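Local coordinates for putative hemin storage protein (Bordetella bronchiseptica, PDB 6AU1) that cleaves deacetylated poly-beta-1,6-N-acetylglucosamine through the glycoside hydrolase domain of PgaB (BpsB) and can thereby disrupt bacterial biofilms, at residues A137-V140 / I141-Y145; Y208-D211 / F212-H215; F49-P52 / K53-D57. One frame throughout, in Å; residues are numbered along the deposited sequence.

Contact 1 (A137-V140 / I141-Y145)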
loop_
_atom_site.group_PDB
_atom_site.type_symbol
_atom_site.label_atom_id
_atom_site.label_comp_id
_atom_site.label_asym_id
_atom_site.label_seq_id
_atom_site.Cartn_x
_atom_site.Cartn_y
_atom_site.Cartn_z
ATOM N N ALA A 137 -16.082 1.211 -13.040
ATOM C CA ALA A 137 -15.132 1.369 -11.938
ATOM C C ALA A 137 -13.692 1.283 -12.446
ATOM O O ALA A 137 -12.826 2.049 -12.032
ATOM C CB ALA A 137 -15.374 0.313 -10.854
ATOM N N HIS A 138 -13.446 0.326 -13.336
ATOM C CA HIS A 138 -12.127 0.145 -13.948
ATOM C C HIS A 138 -11.658 1.447 -14.609
ATOM O O HIS A 138 -10.516 1.899 -14.408
ATOM C CB HIS A 138 -12.208 -0.999 -14.960
ATOM C CG HIS A 138 -10.887 -1.511 -15.439
ATOM N ND1 HIS A 138 -10.136 -0.857 -16.393
ATOM C CD2 HIS A 138 -10.219 -2.651 -15.146
ATOM C CE1 HIS A 138 -9.040 -1.557 -16.639
ATOM N NE2 HIS A 138 -9.074 -2.656 -15.906
ATOM N N ARG A 139 -12.551 2.068 -15.375
ATOM C CA ARG A 139 -12.208 3.293 -16.088
ATOM C C ARG A 139 -11.999 4.460 -15.129
ATOM O O ARG A 139 -11.070 5.249 -15.299
ATOM C CB ARG A 139 -13.293 3.662 -17.104
ATOM C CG ARG A 139 -12.933 4.883 -17.955
ATOM C CD ARG A 139 -14.060 5.241 -18.915
ATOM N NE ARG A 139 -15.226 5.765 -18.204
ATOM C CZ ARG A 139 -16.333 5.072 -17.954
ATOM N NH1 ARG A 139 -16.444 3.815 -18.370
ATOM N NH2 ARG A 139 -17.333 5.640 -17.293
ATOM N N VAL A 140 -12.871 4.577 -14.129
ATOM C CA VAL A 140 -12.784 5.702 -13.202
ATOM C C VAL A 140 -11.470 5.636 -12.415
ATOM O O VAL A 140 -10.774 6.648 -12.294
ATOM C CB VAL A 140 -13.994 5.745 -12.239
ATOM C CG1 VAL A 140 -13.710 6.673 -11.052
ATOM C CG2 VAL A 140 -15.239 6.192 -12.991
ATOM N N ILE A 141 -11.108 4.453 -11.924
ATOM C CA ILE A 141 -9.832 4.304 -11.220
ATOM C C ILE A 141 -8.674 4.647 -12.158
ATOM O O ILE A 141 -7.728 5.342 -11.783
ATOM C CB ILE A 141 -9.650 2.879 -10.662
ATOM C CG1 ILE A 141 -10.707 2.605 -9.587
ATOM C CG2 ILE A 141 -8.259 2.713 -10.070
ATOM C CD1 ILE A 141 -10.813 1.116 -9.206
ATOM N N SER A 142 -8.755 4.148 -13.382
ATOM C CA SER A 142 -7.733 4.443 -14.386
ATOM C C SER A 142 -7.558 5.946 -14.593
ATOM O O SER A 142 -6.433 6.443 -14.745
ATOM C CB SER A 142 -8.093 3.760 -15.702
ATOM O OG SER A 142 -8.076 2.346 -15.533
ATOM N N GLU A 143 -8.671 6.670 -14.591
ATOM C CA GLU A 143 -8.630 8.104 -14.844
ATOM C C GLU A 143 -8.088 8.868 -13.642
ATOM O O GLU A 143 -7.423 9.898 -13.795
ATOM C CB GLU A 143 -10.018 8.608 -15.239
ATOM C CG GLU A 143 -10.381 8.199 -16.679
ATOM C CD GLU A 143 -11.809 8.519 -17.058
ATOM O OE1 GLU A 143 -12.564 8.999 -16.194
ATOM O OE2 GLU A 143 -12.178 8.280 -18.229
ATOM N N ILE A 144 -8.356 8.358 -12.446
ATOM C CA ILE A 144 -7.788 8.964 -11.245
ATOM C C ILE A 144 -6.259 8.839 -11.272
ATOM O O ILE A 144 -5.546 9.799 -10.960
ATOM C CB ILE A 144 -8.386 8.326 -9.961
ATOM C CG1 ILE A 144 -9.872 8.701 -9.851
ATOM C CG2 ILE A 144 -7.632 8.795 -8.708
ATOM C CD1 ILE A 144 -10.623 7.926 -8.761
ATOM N N TYR A 145 -5.759 7.669 -11.668
ATOM C CA TYR A 145 -4.315 7.474 -11.801
ATOM C C TYR A 145 -3.740 8.356 -12.904
ATOM O O TYR A 145 -2.642 8.902 -12.754
ATOM C CB TYR A 145 -3.991 5.997 -12.062
ATOM C CG TYR A 145 -3.803 5.195 -10.786
ATOM C CD1 TYR A 145 -4.894 4.772 -10.032
ATOM C CD2 TYR A 145 -2.532 4.858 -10.341
ATOM C CE1 TYR A 145 -4.715 4.032 -8.851
ATOM C CE2 TYR A 145 -2.342 4.134 -9.172
ATOM C CZ TYR A 145 -3.427 3.725 -8.431
ATOM O OH TYR A 145 -3.204 3.001 -7.272
HETATM O O HOH W 1 -15.486 7.960 -16.637
#
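Arg139 and Glu143, one turn apart on helix 135-151, lie side by side and point the same way, an i to i+4 pair that shows how helical periodicity brings opposite charges together. Glu143 can be followed outward. Its CB lies near Arg139 O and Val140 O, and CG, turned away from its own carbonyl carbon (chi1 -75°), passes 3.3 Å from Arg139 O. Beyond CG the chain runs extended: CD is close to both the O and the CG of Arg139, and OE2 comes to 3.5 Å from Arg139 CG, so the carboxylate lies along the aliphatic part of the arginine before it meets the charge. The salt bridge proper, Arg139 NE to Glu143 OE2, is long at 4.0 Å; OE2 lies at the edge of the guanidinium, whose plane is 65° from that of the carboxylate. A water closes the gap, accepting from Arg139 NE at 2.7 Å and donating to Glu143 OE1. Each charge also has a second partner: Asp136 pairs with Arg139 NH1, and His67 hydrogen-bonds Glu143 OE1.

A quarter-turn round the helix, Ser142 folds its hydroxyl back on the backbone. Ser142 OG donates to His138 O at 2.7 Å while Ser142 N reaches the same oxygen at 3.0 Å, the two donors arriving from opposite faces of the carbonyl plane. His215 of helix 195-223 also binds this hydroxyl. On the Val140 side the contact is apolar, with Val140 CG1 4.0 Å from Ile144 CD1.

The chemistry is thus divided: a doubly gripped carbonyl on one side, aliphatic branches on another, and between them an ion pair whose length and bridging water suggest that direct attraction adds only modestly to its hold.

Contact 2 (Y208-D211 / F212-H215)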
loop_
_atom_site.group_PDB
_atom_site.type_symbol
_atom_site.label_atom_id
_atom_site.label_comp_id
_atom_site.label_asym_id
_atom_site.label_seq_id
_atom_site.Cartn_x
_atom_site.Cartn_y
_atom_site.Cartn_z
ATOM N N TYR A 208 -5.517 -11.333 -11.310
ATOM C CA TYR A 208 -6.373 -10.269 -11.830
ATOM C C TYR A 208 -6.026 -8.917 -11.195
ATOM O O TYR A 208 -5.896 -7.904 -11.902
ATOM C CB TYR A 208 -7.855 -10.589 -11.604
ATOM C CG TYR A 208 -8.782 -9.639 -12.329
ATOM C CD1 TYR A 208 -9.177 -9.886 -13.636
ATOM C CD2 TYR A 208 -9.248 -8.480 -11.706
ATOM C CE1 TYR A 208 -10.019 -9.025 -14.302
ATOM C CE2 TYR A 208 -10.084 -7.609 -12.365
ATOM C CZ TYR A 208 -10.468 -7.882 -13.663
ATOM O OH TYR A 208 -11.310 -7.020 -14.334
ATOM N N LEU A 209 -5.891 -8.892 -9.869
ATOM C CA LEU A 209 -5.520 -7.647 -9.182
ATOM C C LEU A 209 -4.141 -7.176 -9.614
ATOM O O LEU A 209 -3.923 -5.975 -9.819
ATOM C CB LEU A 209 -5.555 -7.822 -7.658
ATOM C CG LEU A 209 -6.945 -8.009 -7.048
ATOM C CD1 LEU A 209 -6.828 -8.254 -5.529
ATOM C CD2 LEU A 209 -7.838 -6.795 -7.347
ATOM N N ILE A 210 -3.200 -8.110 -9.757
ATOM C CA ILE A 210 -1.865 -7.723 -10.208
ATOM C C ILE A 210 -1.919 -7.115 -11.611
ATOM O O ILE A 210 -1.310 -6.069 -11.866
ATOM C CB ILE A 210 -0.897 -8.909 -10.199
ATOM C CG1 ILE A 210 -0.605 -9.336 -8.752
ATOM C CG2 ILE A 210 0.395 -8.553 -10.934
ATOM C CD1 ILE A 210 0.169 -10.676 -8.624
ATOM N N ASP A 211 -2.654 -7.767 -12.511
ATOM C CA ASP A 211 -2.774 -7.279 -13.881
ATOM C C ASP A 211 -3.400 -5.892 -13.890
ATOM O O ASP A 211 -2.996 -5.030 -14.682
ATOM C CB ASP A 211 -3.592 -8.245 -14.740
ATOM C CG ASP A 211 -2.819 -9.495 -15.096
ATOM O OD1 ASP A 211 -1.578 -9.494 -14.917
ATOM O OD2 ASP A 211 -3.446 -10.474 -15.560
ATOM N N PHE A 212 -4.373 -5.674 -13.007
ATOM C CA PHE A 212 -5.010 -4.363 -12.906
ATOM C C PHE A 212 -3.981 -3.319 -12.496
ATOM O O PHE A 212 -3.935 -2.224 -13.085
ATOM C CB PHE A 212 -6.175 -4.385 -11.910
ATOM C CG PHE A 212 -6.897 -3.071 -11.793
ATOM C CD1 PHE A 212 -7.386 -2.429 -12.923
ATOM C CD2 PHE A 212 -7.085 -2.479 -10.553
ATOM C CE1 PHE A 212 -8.059 -1.214 -12.812
ATOM C CE2 PHE A 212 -7.757 -1.267 -10.427
ATOM C CZ PHE A 212 -8.247 -0.634 -11.558
ATOM N N THR A 213 -3.142 -3.644 -11.511
ATOM C CA THR A 213 -2.112 -2.677 -11.115
ATOM C C THR A 213 -1.096 -2.466 -12.233
ATOM O O THR A 213 -0.524 -1.391 -12.338
ATOM C CB THR A 213 -1.364 -3.070 -9.820
ATOM O OG1 THR A 213 -0.620 -4.280 -10.014
ATOM C CG2 THR A 213 -2.349 -3.202 -8.639
ATOM N N MET A 214 -0.875 -3.468 -13.082
ATOM C CA MET A 214 0.049 -3.275 -14.210
ATOM C C MET A 214 -0.567 -2.340 -15.250
ATOM O O MET A 214 0.147 -1.596 -15.913
ATOM C CB MET A 214 0.418 -4.606 -14.853
ATOM C CG MET A 214 1.233 -5.533 -13.952
ATOM S SD MET A 214 2.829 -4.820 -13.475
ATOM C CE MET A 214 2.467 -4.299 -11.803
ATOM N N HIS A 215 -1.892 -2.392 -15.390
ATOM C CA HIS A 215 -2.627 -1.451 -16.240
ATOM C C HIS A 215 -2.452 -0.022 -15.723
ATOM O O HIS A 215 -2.163 0.892 -16.500
ATOM C CB HIS A 215 -4.116 -1.836 -16.296
ATOM C CG HIS A 215 -5.005 -0.805 -16.930
ATOM N ND1 HIS A 215 -5.040 -0.578 -18.290
ATOM C CD2 HIS A 215 -5.922 0.036 -16.388
ATOM C CE1 HIS A 215 -5.923 0.369 -18.555
ATOM N NE2 HIS A 215 -6.476 0.754 -17.418
#
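Thr213 and Ile210 meet where a side-chain hydroxyl joins the backbone ladder of helix 195-223. The OG1 of Thr213 occupies the place between its own backbone N and carbonyl carbon (chi1 65°), and from there it donates to Ile210 O at 2.7 Å. That oxygen already accepts from Met214 N at 2.9 Å, so two donors grip it. They use it differently: Met214 N lies in the carbonyl plane, whereas OG1 comes in at a C=O...O angle of 123°, tilted 19° from that plane. Met214 CG also lies beside this doubly bonded oxygen, 3.3 Å from Ile210 O. The hydroxyl is shared in turn with Tyr260 OH, a bond that ties the helix to the loop beyond helix 253-259.

The other main-chain acceptors are met in the usual i to i+4 order. Phe212 N satisfies Tyr208 O, Thr213 N binds Leu209 O at 3.0 Å, and His215 N binds Asp211 O. Two side chains find their polar partners in other parts of the chain, Tyr208 OH at Pro132 O and His215 NE2 at Ser142 OG. Apolar contact is slight by comparison, with Ile210 CG2 lying 4.4 Å from Met214 CG.

A threonine hydroxyl returned to the carbonyl three residues earlier is a familiar way for threonine to bond within an alpha-helix; here it belongs to a helix that follows strand 156-159 and precedes strand 230-235 in a TIM-barrel domain.

Contact 3 (F49-P52 / K53-D57)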
loop_
_atom_site.group_PDB
_atom_site.type_symbol
_atom_site.label_atom_id
_atom_site.label_comp_id
_atom_site.label_asym_id
_atom_site.label_seq_id
_atom_site.Cartn_x
_atom_site.Cartn_y
_atom_site.Cartn_z
ATOM N N PHE A 49 -3.618 10.349 -1.091
ATOM C CA PHE A 49 -5.054 10.323 -0.762
ATOM C C PHE A 49 -5.271 10.747 0.693
ATOM O O PHE A 49 -4.338 10.708 1.495
ATOM C CB PHE A 49 -5.623 8.911 -0.995
ATOM C CG PHE A 49 -5.015 7.855 -0.103
ATOM C CD1 PHE A 49 -3.763 7.320 -0.388
ATOM C CD2 PHE A 49 -5.697 7.403 1.023
ATOM C CE1 PHE A 49 -3.194 6.338 0.426
ATOM C CE2 PHE A 49 -5.141 6.434 1.848
ATOM C CZ PHE A 49 -3.881 5.896 1.549
ATOM N N ALA A 50 -6.491 11.157 1.039
ATOM C CA ALA A 50 -6.774 11.560 2.410
ATOM C C ALA A 50 -7.540 10.464 3.149
ATOM O O ALA A 50 -8.502 9.911 2.625
ATOM C CB ALA A 50 -7.561 12.856 2.431
ATOM N N ASP A 51 -7.104 10.161 4.365
ATOM C CA ASP A 51 -7.790 9.177 5.209
ATOM C C ASP A 51 -7.757 9.625 6.678
ATOM O O ASP A 51 -7.353 8.851 7.555
ATOM C CB ASP A 51 -7.134 7.795 5.022
ATOM C CG ASP A 51 -7.899 6.654 5.710
ATOM O OD1 ASP A 51 -9.096 6.800 6.007
ATOM O OD2 ASP A 51 -7.273 5.603 5.955
ATOM N N PRO A 52 -8.193 10.867 6.965
ATOM C CA PRO A 52 -8.001 11.369 8.334
ATOM C C PRO A 52 -8.799 10.609 9.390
ATOM O O PRO A 52 -8.409 10.620 10.556
ATOM C CB PRO A 52 -8.479 12.827 8.248
ATOM C CG PRO A 52 -9.431 12.847 7.105
ATOM C CD PRO A 52 -8.882 11.859 6.110
ATOM N N LYS A 53 -9.894 9.964 8.998
ATOM C CA LYS A 53 -10.695 9.214 9.965
ATOM C C LYS A 53 -10.127 7.815 10.213
ATOM O O LYS A 53 -10.485 7.160 11.194
ATOM C CB LYS A 53 -12.150 9.126 9.500
ATOM C CG LYS A 53 -12.859 10.476 9.524
ATOM C CD LYS A 53 -14.326 10.347 9.170
ATOM C CE LYS A 53 -14.547 10.338 7.671
ATOM N NZ LYS A 53 -15.427 11.478 7.286
ATOM N N GLY A 54 -9.233 7.373 9.335
ATOM C CA GLY A 54 -8.559 6.100 9.513
ATOM C C GLY A 54 -9.469 4.908 9.302
ATOM O O GLY A 54 -9.197 3.821 9.810
ATOM N N ASP A 55 -10.553 5.110 8.553
ATOM C CA ASP A 55 -11.484 4.021 8.274
ATOM C C ASP A 55 -11.351 3.482 6.848
ATOM O O ASP A 55 -11.995 2.482 6.488
ATOM C CB ASP A 55 -12.940 4.472 8.540
ATOM C CG ASP A 55 -13.340 5.769 7.795
ATOM O OD1 ASP A 55 -12.582 6.262 6.919
ATOM O OD2 ASP A 55 -14.450 6.302 8.094
ATOM N N GLY A 56 -10.512 4.129 6.043
ATOM C CA GLY A 56 -10.292 3.711 4.669
ATOM C C GLY A 56 -11.376 4.101 3.675
ATOM O O GLY A 56 -11.389 3.631 2.537
ATOM N N ASP A 57 -12.293 4.957 4.113
ATOM C CA ASP A 57 -13.339 5.485 3.251
ATOM C C ASP A 57 -12.791 6.754 2.609
ATOM O O ASP A 57 -12.785 7.823 3.229
ATOM C CB ASP A 57 -14.600 5.741 4.080
ATOM C CG ASP A 57 -15.729 6.425 3.303
ATOM O OD1 ASP A 57 -15.770 6.409 2.058
ATOM O OD2 ASP A 57 -16.616 6.961 3.985
HETATM O O HOH W 2 -10.732 8.571 6.375
#
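Asp51 faces Gly56 across a tight loop, and the backbone supplies the first kind of interaction. Gly54 N donates to Asp51 O at 3.0 Å, closing a type I beta turn from Asp51 to Gly54 with Pro52 and Lys53 at its corners. This donor stands well above the carbonyl plane, by 56°, and does not follow a lone pair.

The second kind joins side chain to backbone. With CG anti to the backbone N (chi1 -172°), the carboxylate of Asp51 swings into the loop, where OD1 accepts from Gly56 N at 3.0 Å. The amide comes from the syn side of the carboxylate. Asp55 also accepts a backbone amide: its OD1 receives Asp57 N at 3.1 Å from above the carboxylate plane, an Asx turn. Beta turn and Asx turn thus follow one another in the loop after strand 43-47 of the TIM-barrel domain, and Gly54 and Gly56 both take the positive phi that glycine tolerates readily. Outside partners also engage Asp51 and Asp57, Asp15 OD2 accepting from Asp51 N and Ser100 OG binding Asp57 OD1.

The third kind is electrostatic and involves water. Asp51 OD1 and Asp55 OD1, two like charges, come within 3.6 Å. The amides of Gly56 and Asp57, each bound to one of these two oxygens, probably ease the repulsion. One water donates to Asp55 OD1 at 3.0 Å and accepts from Lys53 N at 3.1 Å; it also lies close to Asp51 OD1, but too close for that bond to be trusted.

Along the chain the order is contact 3, contact 1, contact 2, all within one TIM-barrel domain. Contacts 1 and 2 occupy different helices, 135-151 and 195-223, which flank strand 156-159 in sequence, and their centres are 12 Å apart. They touch directly: Ser142 OG lies 2.9 Å from His215 NE2, probably hydrogen-bonded, and the ring of Phe212 packs on His138 and Ile141. Contact 3 stands apart in the loop between strand 43-47 and helix 75-86, its centre 19 Å from contact 1 and 23 Å from contact 2. The side chains of contacts 1 and 2 thus meet where two helices pack together, while contact 3 shapes a surface loop following a barrel strand.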